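Local atomic coordinates of putative secreted lipase (PDB entry 5H6B), a protein that probably hydrolyses the ester bonds of triacylglycerols, as a thermostable secreted lipase of a marine Streptomyces with the alpha/beta-hydrolase fold. Residues Q86-V89 with F90-V94; P175-T178 with K179-G183. All coordinates share one frame; numbering follows the deposited sequence.

Contact 1: residues Q86-V89 with F90-V94; sequences QLDV and FVDKV
D88 and D92 stand one turn apart on helix 80-98 of the alpha/beta-hydrolase fold and together form a zinc site. D88 OD1 and D92 OD2 are 3.3 Å apart, with the carboxylate planes turned 61° against each other. Two like charges this near would be expected to repel, and the zinc ion probably offsets that. In D92 the CG lies beside the residue's own backbone N (chi1 -70°), which folds the carboxylate back toward the turn that carries D88; its OD1 also makes a long, weak ion pair with K127.

The backbone supplies the regular i to i+4 ladder: F90 N, V91 N, D92 N and K93 N donate to the carbonyls of Q86, L87, D88 and V89. The D92 N to D88 O bond, 3.1 Å long, is almost straight at 172° and links the two metal-binding residues through the backbone.

The apolar side chains face the sheet and helix 115-121; L87 and V91 are buried, F90 only in part. F90 reaches F61, L63 and V33 on the central sheet, while L87 and V91 run side by side and both touch Y118. V91 CG2 comes 4.0 Å from L87 CD1 and 3.4 Å from L87 O.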
ATOM      1  N   GLN A  86       5.521  -7.634 -11.142  1.00 45.11           N
ATOM      2  CA  GLN A  86       5.081  -6.393 -11.835  1.00 44.47           C
ATOM      3  C   GLN A  86       5.576  -5.138 -11.109  1.00 44.72           C
ATOM      4  O   GLN A  86       5.992  -4.154 -11.736  1.00 46.53           O
ATOM      5  CB  GLN A  86       3.562  -6.324 -11.947  1.00 44.15           C
ATOM      6  CG  GLN A  86       2.935  -7.376 -12.825  1.00 44.16           C
ATOM      7  CD  GLN A  86       1.432  -7.311 -12.758  1.00 46.43           C
ATOM      8  OE1 GLN A  86       0.813  -7.818 -11.829  1.00 46.96           O
ATOM      9  NE2 GLN A  86       0.833  -6.677 -13.744  1.00 51.22           N
ATOM     10  N   LEU A  87       5.508  -5.188  -9.780  1.00 45.23           N
ATOM     11  CA  LEU A  87       5.989  -4.101  -8.925  1.00 45.85           C
ATOM     12  C   LEU A  87       7.494  -3.891  -9.121  1.00 47.04           C
ATOM     13  O   LEU A  87       7.953  -2.746  -9.240  1.00 41.80           O
ATOM     14  CB  LEU A  87       5.661  -4.398  -7.448  1.00 45.92           C
ATOM     15  CG  LEU A  87       6.218  -3.440  -6.395  1.00 44.68           C
ATOM     16  CD1 LEU A  87       5.640  -2.050  -6.587  1.00 44.23           C
ATOM     17  CD2 LEU A  87       5.950  -3.955  -4.987  1.00 45.01           C
ATOM     18  N   ASP A  88       8.232  -5.004  -9.162  1.00 49.98           N
ATOM     19  CA  ASP A  88       9.678  -5.015  -9.447  1.00 50.81           C
ATOM     20  C   ASP A  88      10.019  -4.236 -10.720  1.00 50.44           C
ATOM     21  O   ASP A  88      10.780  -3.252 -10.659  1.00 52.35           O
ATOM     22  CB  ASP A  88      10.187  -6.467  -9.531  1.00 54.86           C
ATOM     23  CG  ASP A  88      11.714  -6.586  -9.541  1.00 56.52           C
ATOM     24  OD1 ASP A  88      12.444  -5.559  -9.592  1.00 59.06           O
ATOM     25  OD2 ASP A  88      12.169  -7.748  -9.501  1.00 56.06           O
ATOM     26  N   VAL A  89       9.438  -4.659 -11.847  1.00 49.98           N
ATOM     27  CA  VAL A  89       9.605  -3.968 -13.151  1.00 49.19           C
ATOM     28  C   VAL A  89       9.205  -2.486 -13.053  1.00 47.11           C
ATOM     29  O   VAL A  89       9.912  -1.597 -13.558  1.00 47.89           O
ATOM     30  CB  VAL A  89       8.772  -4.657 -14.266  1.00 50.74           C
ATOM     31  CG1 VAL A  89       8.681  -3.795 -15.525  1.00 47.85           C
ATOM     32  CG2 VAL A  89       9.349  -6.030 -14.596  1.00 49.40           C
ATOM     33  N   PHE A  90       8.082  -2.219 -12.391  1.00 47.46           N
ATOM     34  CA  PHE A  90       7.575  -0.844 -12.279  1.00 46.43           C
ATOM     35  C   PHE A  90       8.517   0.079 -11.485  1.00 45.13           C
ATOM     36  O   PHE A  90       8.753   1.219 -11.900  1.00 49.94           O
ATOM     37  CB  PHE A  90       6.162  -0.837 -11.690  1.00 44.38           C
ATOM     38  CG  PHE A  90       5.488   0.507 -11.737  1.00 43.83           C
ATOM     39  CD1 PHE A  90       4.791   0.906 -12.859  1.00 42.19           C
ATOM     40  CD2 PHE A  90       5.554   1.378 -10.647  1.00 44.53           C
ATOM     41  CE1 PHE A  90       4.162   2.140 -12.904  1.00 42.43           C
ATOM     42  CE2 PHE A  90       4.923   2.606 -10.681  1.00 42.85           C
ATOM     43  CZ  PHE A  90       4.225   2.990 -11.817  1.00 43.98           C
ATOM     44  N   VAL A  91       9.050  -0.397 -10.359  1.00 46.42           N
ATOM     45  CA  VAL A  91      10.001   0.408  -9.575  1.00 51.50           C
ATOM     46  C   VAL A  91      11.283   0.690 -10.383  1.00 50.64           C
ATOM     47  O   VAL A  91      11.768   1.817 -10.381  1.00 50.45           O
ATOM     48  CB  VAL A  91      10.351  -0.227  -8.201  1.00 53.60           C
ATOM     49  CG1 VAL A  91      11.470   0.551  -7.505  1.00 55.44           C
ATOM     50  CG2 VAL A  91       9.130  -0.270  -7.292  1.00 53.43           C
ATOM     51  N   ASP A  92      11.814  -0.328 -11.064  1.00 53.47           N
ATOM     52  CA  ASP A  92      12.994  -0.159 -11.937  1.00 56.52           C
ATOM     53  C   ASP A  92      12.738   0.929 -12.984  1.00 55.57           C
ATOM     54  O   ASP A  92      13.560   1.821 -13.167  1.00 52.85           O
ATOM     55  CB  ASP A  92      13.390  -1.486 -12.616  1.00 57.25           C
ATOM     56  CG  ASP A  92      13.970  -2.520 -11.630  1.00 60.65           C
ATOM     57  OD1 ASP A  92      14.545  -2.132 -10.593  1.00 64.71           O
ATOM     58  OD2 ASP A  92      13.862  -3.741 -11.895  1.00 68.13           O
ATOM     59  N   LYS A  93      11.572   0.872 -13.615  1.00 56.28           N
ATOM     60  CA  LYS A  93      11.147   1.856 -14.625  1.00 58.61           C
ATOM     61  C   LYS A  93      11.017   3.284 -14.085  1.00 58.01           C
ATOM     62  O   LYS A  93      11.354   4.256 -14.778  1.00 59.70           O
ATOM     63  CB  LYS A  93       9.821   1.385 -15.228  1.00 67.00           C
ATOM     64  CG  LYS A  93       9.198   2.250 -16.316  1.00 71.18           C
ATOM     65  CD  LYS A  93       7.872   1.658 -16.791  1.00 75.84           C
ATOM     66  CE  LYS A  93       8.024   0.201 -17.228  1.00 78.84           C
ATOM     67  NZ  LYS A  93       6.963  -0.237 -18.170  1.00 82.43           N
ATOM     68  N   VAL A  94      10.530   3.414 -12.854  1.00 57.22           N
ATOM     69  CA  VAL A  94      10.425   4.729 -12.194  1.00 56.02           C
ATOM     70  C   VAL A  94      11.824   5.269 -11.808  1.00 54.77           C
ATOM     71  O   VAL A  94      12.096   6.477 -11.929  1.00 52.97           O
ATOM     72  CB  VAL A  94       9.476   4.669 -10.954  1.00 53.56           C
ATOM     73  CG1 VAL A  94       9.499   5.962 -10.155  1.00 52.78           C
ATOM     74  CG2 VAL A  94       8.043   4.365 -11.374  1.00 53.85           C
TER

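Contact 2: residues P175-T178 with K179-G183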
ATOM      1  N   PRO A 175      -0.295 -21.151   0.959  1.00 47.52           N
ATOM      2  CA  PRO A 175       1.111 -21.307   0.616  1.00 45.96           C
ATOM      3  C   PRO A 175       1.808 -19.962   0.491  1.00 46.26           C
ATOM      4  O   PRO A 175       2.945 -19.832   0.939  1.00 44.76           O
ATOM      5  CB  PRO A 175       1.077 -22.053  -0.728  1.00 45.91           C
ATOM      6  CG  PRO A 175      -0.211 -22.817  -0.698  1.00 47.12           C
ATOM      7  CD  PRO A 175      -1.175 -21.995   0.124  1.00 47.66           C
ATOM      8  N   PHE A 176       1.133 -18.963  -0.081  1.00 46.34           N
ATOM      9  CA  PHE A 176       1.765 -17.656  -0.280  1.00 46.29           C
ATOM     10  C   PHE A 176       2.107 -16.943   1.044  1.00 47.27           C
ATOM     11  O   PHE A 176       3.225 -16.446   1.214  1.00 45.03           O
ATOM     12  CB  PHE A 176       0.890 -16.726  -1.131  1.00 45.66           C
ATOM     13  CG  PHE A 176       1.512 -15.382  -1.351  1.00 44.11           C
ATOM     14  CD1 PHE A 176       2.509 -15.224  -2.300  1.00 43.30           C
ATOM     15  CD2 PHE A 176       1.156 -14.294  -0.559  1.00 42.35           C
ATOM     16  CE1 PHE A 176       3.105 -13.994  -2.499  1.00 43.21           C
ATOM     17  CE2 PHE A 176       1.747 -13.067  -0.750  1.00 43.77           C
ATOM     18  CZ  PHE A 176       2.733 -12.917  -1.715  1.00 45.15           C
ATOM     19  N   ILE A 177       1.132 -16.854   1.947  1.00 48.72           N
ATOM     20  CA  ILE A 177       1.328 -16.173   3.235  1.00 48.59           C
ATOM     21  C   ILE A 177       2.385 -16.930   4.062  1.00 50.75           C
ATOM     22  O   ILE A 177       3.288 -16.302   4.632  1.00 47.94           O
ATOM     23  CB  ILE A 177      -0.017 -15.988   3.992  1.00 46.81           C
ATOM     24  CG1 ILE A 177      -0.904 -14.983   3.243  1.00 48.33           C
ATOM     25  CG2 ILE A 177       0.189 -15.539   5.438  1.00 46.16           C
ATOM     26  CD1 ILE A 177      -0.315 -13.590   3.064  1.00 47.78           C
ATOM     27  N   THR A 178       2.301 -18.262   4.075  1.00 50.41           N
ATOM     28  CA  THR A 178       3.318 -19.111   4.737  1.00 51.14           C
ATOM     29  C   THR A 178       4.750 -18.786   4.272  1.00 47.11           C
ATOM     30  O   THR A 178       5.644 -18.557   5.086  1.00 47.77           O
ATOM     31  CB  THR A 178       3.009 -20.616   4.527  1.00 51.30           C
ATOM     32  OG1 THR A 178       1.688 -20.902   5.015  1.00 49.11           O
ATOM     33  CG2 THR A 178       4.022 -21.498   5.265  1.00 50.32           C
ATOM     34  N   LYS A 179       4.951 -18.736   2.963  1.00 48.43           N
ATOM     35  CA  LYS A 179       6.258 -18.389   2.407  1.00 50.28           C
ATOM     36  C   LYS A 179       6.681 -17.007   2.857  1.00 49.87           C
ATOM     37  O   LYS A 179       7.783 -16.834   3.374  1.00 48.73           O
ATOM     38  CB  LYS A 179       6.251 -18.440   0.876  1.00 53.18           C
ATOM     39  CG  LYS A 179       7.543 -17.939   0.237  1.00 55.24           C
ATOM     40  CD  LYS A 179       7.691 -18.375  -1.213  1.00 57.77           C
ATOM     41  CE  LYS A 179       8.915 -17.711  -1.829  1.00 61.62           C
ATOM     42  NZ  LYS A 179       9.236 -18.251  -3.175  1.00 65.37           N
ATOM     43  N   LEU A 180       5.798 -16.031   2.649  1.00 47.39           N
ATOM     44  CA  LEU A 180       6.106 -14.626   2.928  1.00 46.03           C
ATOM     45  C   LEU A 180       6.552 -14.347   4.360  1.00 44.44           C
ATOM     46  O   LEU A 180       7.458 -13.536   4.573  1.00 42.56           O
ATOM     47  CB  LEU A 180       4.897 -13.734   2.597  1.00 48.82           C
ATOM     48  CG  LEU A 180       5.035 -12.206   2.765  1.00 48.30           C
ATOM     49  CD1 LEU A 180       6.099 -11.606   1.843  1.00 47.41           C
ATOM     50  CD2 LEU A 180       3.667 -11.583   2.516  1.00 50.24           C
ATOM     51  N   THR A 181       5.907 -14.998   5.326  1.00 46.28           N
ATOM     52  CA  THR A 181       6.123 -14.706   6.743  1.00 49.04           C
ATOM     53  C   THR A 181       6.845 -15.813   7.543  1.00 53.19           C
ATOM     54  O   THR A 181       6.803 -15.800   8.778  1.00 57.45           O
ATOM     55  CB  THR A 181       4.774 -14.386   7.420  1.00 48.07           C
ATOM     56  OG1 THR A 181       3.924 -15.548   7.390  1.00 49.32           O
ATOM     57  CG2 THR A 181       4.092 -13.198   6.724  1.00 45.44           C
ATOM     58  N   ALA A 182       7.493 -16.756   6.854  1.00 56.29           N
ATOM     59  CA  ALA A 182       8.316 -17.802   7.500  1.00 56.75           C
ATOM     60  C   ALA A 182       9.447 -17.230   8.381  1.00 55.04           C
ATOM     61  O   ALA A 182       9.652 -17.680   9.510  1.00 53.04           O
ATOM     62  CB  ALA A 182       8.907 -18.729   6.442  1.00 58.64           C
ATOM     63  N   GLY A 183      10.172 -16.245   7.854  1.00 52.00           N
ATOM     64  CA  GLY A 183      11.162 -15.501   8.626  1.00 50.64           C
ATOM     65  C   GLY A 183      10.539 -14.298   9.316  1.00 50.85           C
ATOM     66  O   GLY A 183       9.342 -14.274   9.600  1.00 56.75           O
TER
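The short helix 175-181 is one of the outlying helices of this lipase, and in it T181 turns its hydroxyl back onto the carbonyl of I177. I177 O accepts two hydrogen bonds from the same residue. T181 N donates at 3.0 Å, close to the direction of the C=O bond, whereas T181 OG1, 2.9 Å away, approaches from above the carbonyl plane, 42° out of it. The hydroxyl gets there by taking the crowded position between the backbone N and the carbonyl carbon (chi1 64°). With a valine here, I177 O would probably keep its bond to the backbone N but lose its second donor, the one that reaches it from above the carbonyl plane.

Upstream, K179 N bonds to P175 O and L180 N bonds to F176 O, both in the i to i+4 pattern. F176 and L180 lie alongside each other, pointing the same way, and L180 CD2 touches F176 CE2 at 4.1 Å. I177 CD1 approaches the same L180 methyl at 4.5 Å. M113 of helix 110-113 packs on all three of these buried side chains, and the F176 ring also meets that of Y117, their planes about 15° apart.

K179 stretches its extended chain to a cation-pi contact with F121, beside helix 115-121, and T178 OG1 is bonded to S174 O, one turn earlier. T181 also packs on H139, which with D185 binds zinc, and its side chain lies about 5 Å from a zinc ion. The whole is an amphipathic surface helix, with an apolar side against its neighbours and a threonine hydroxyl bonded to the carbonyl four residues back.

Both contacts join successive turns of a single helix, and each is partly buried, but their places in the fold differ. Contact 1 lies in the middle of the long helix 80-98, about 15 Å from the chain centre, where several side chains reach the central sheet; contact 2 makes up most of a short helix, about 18 Å out, that rests on other helices. Helix 115-121 is a common neighbour of both, though their nearest atoms stay about 10 Å apart. The chemistry diverges at the metals: contact 1 contributes two acidic zinc ligands, while contact 2 lies beside a zinc ion and uses a hydroxyl to reinforce its backbone.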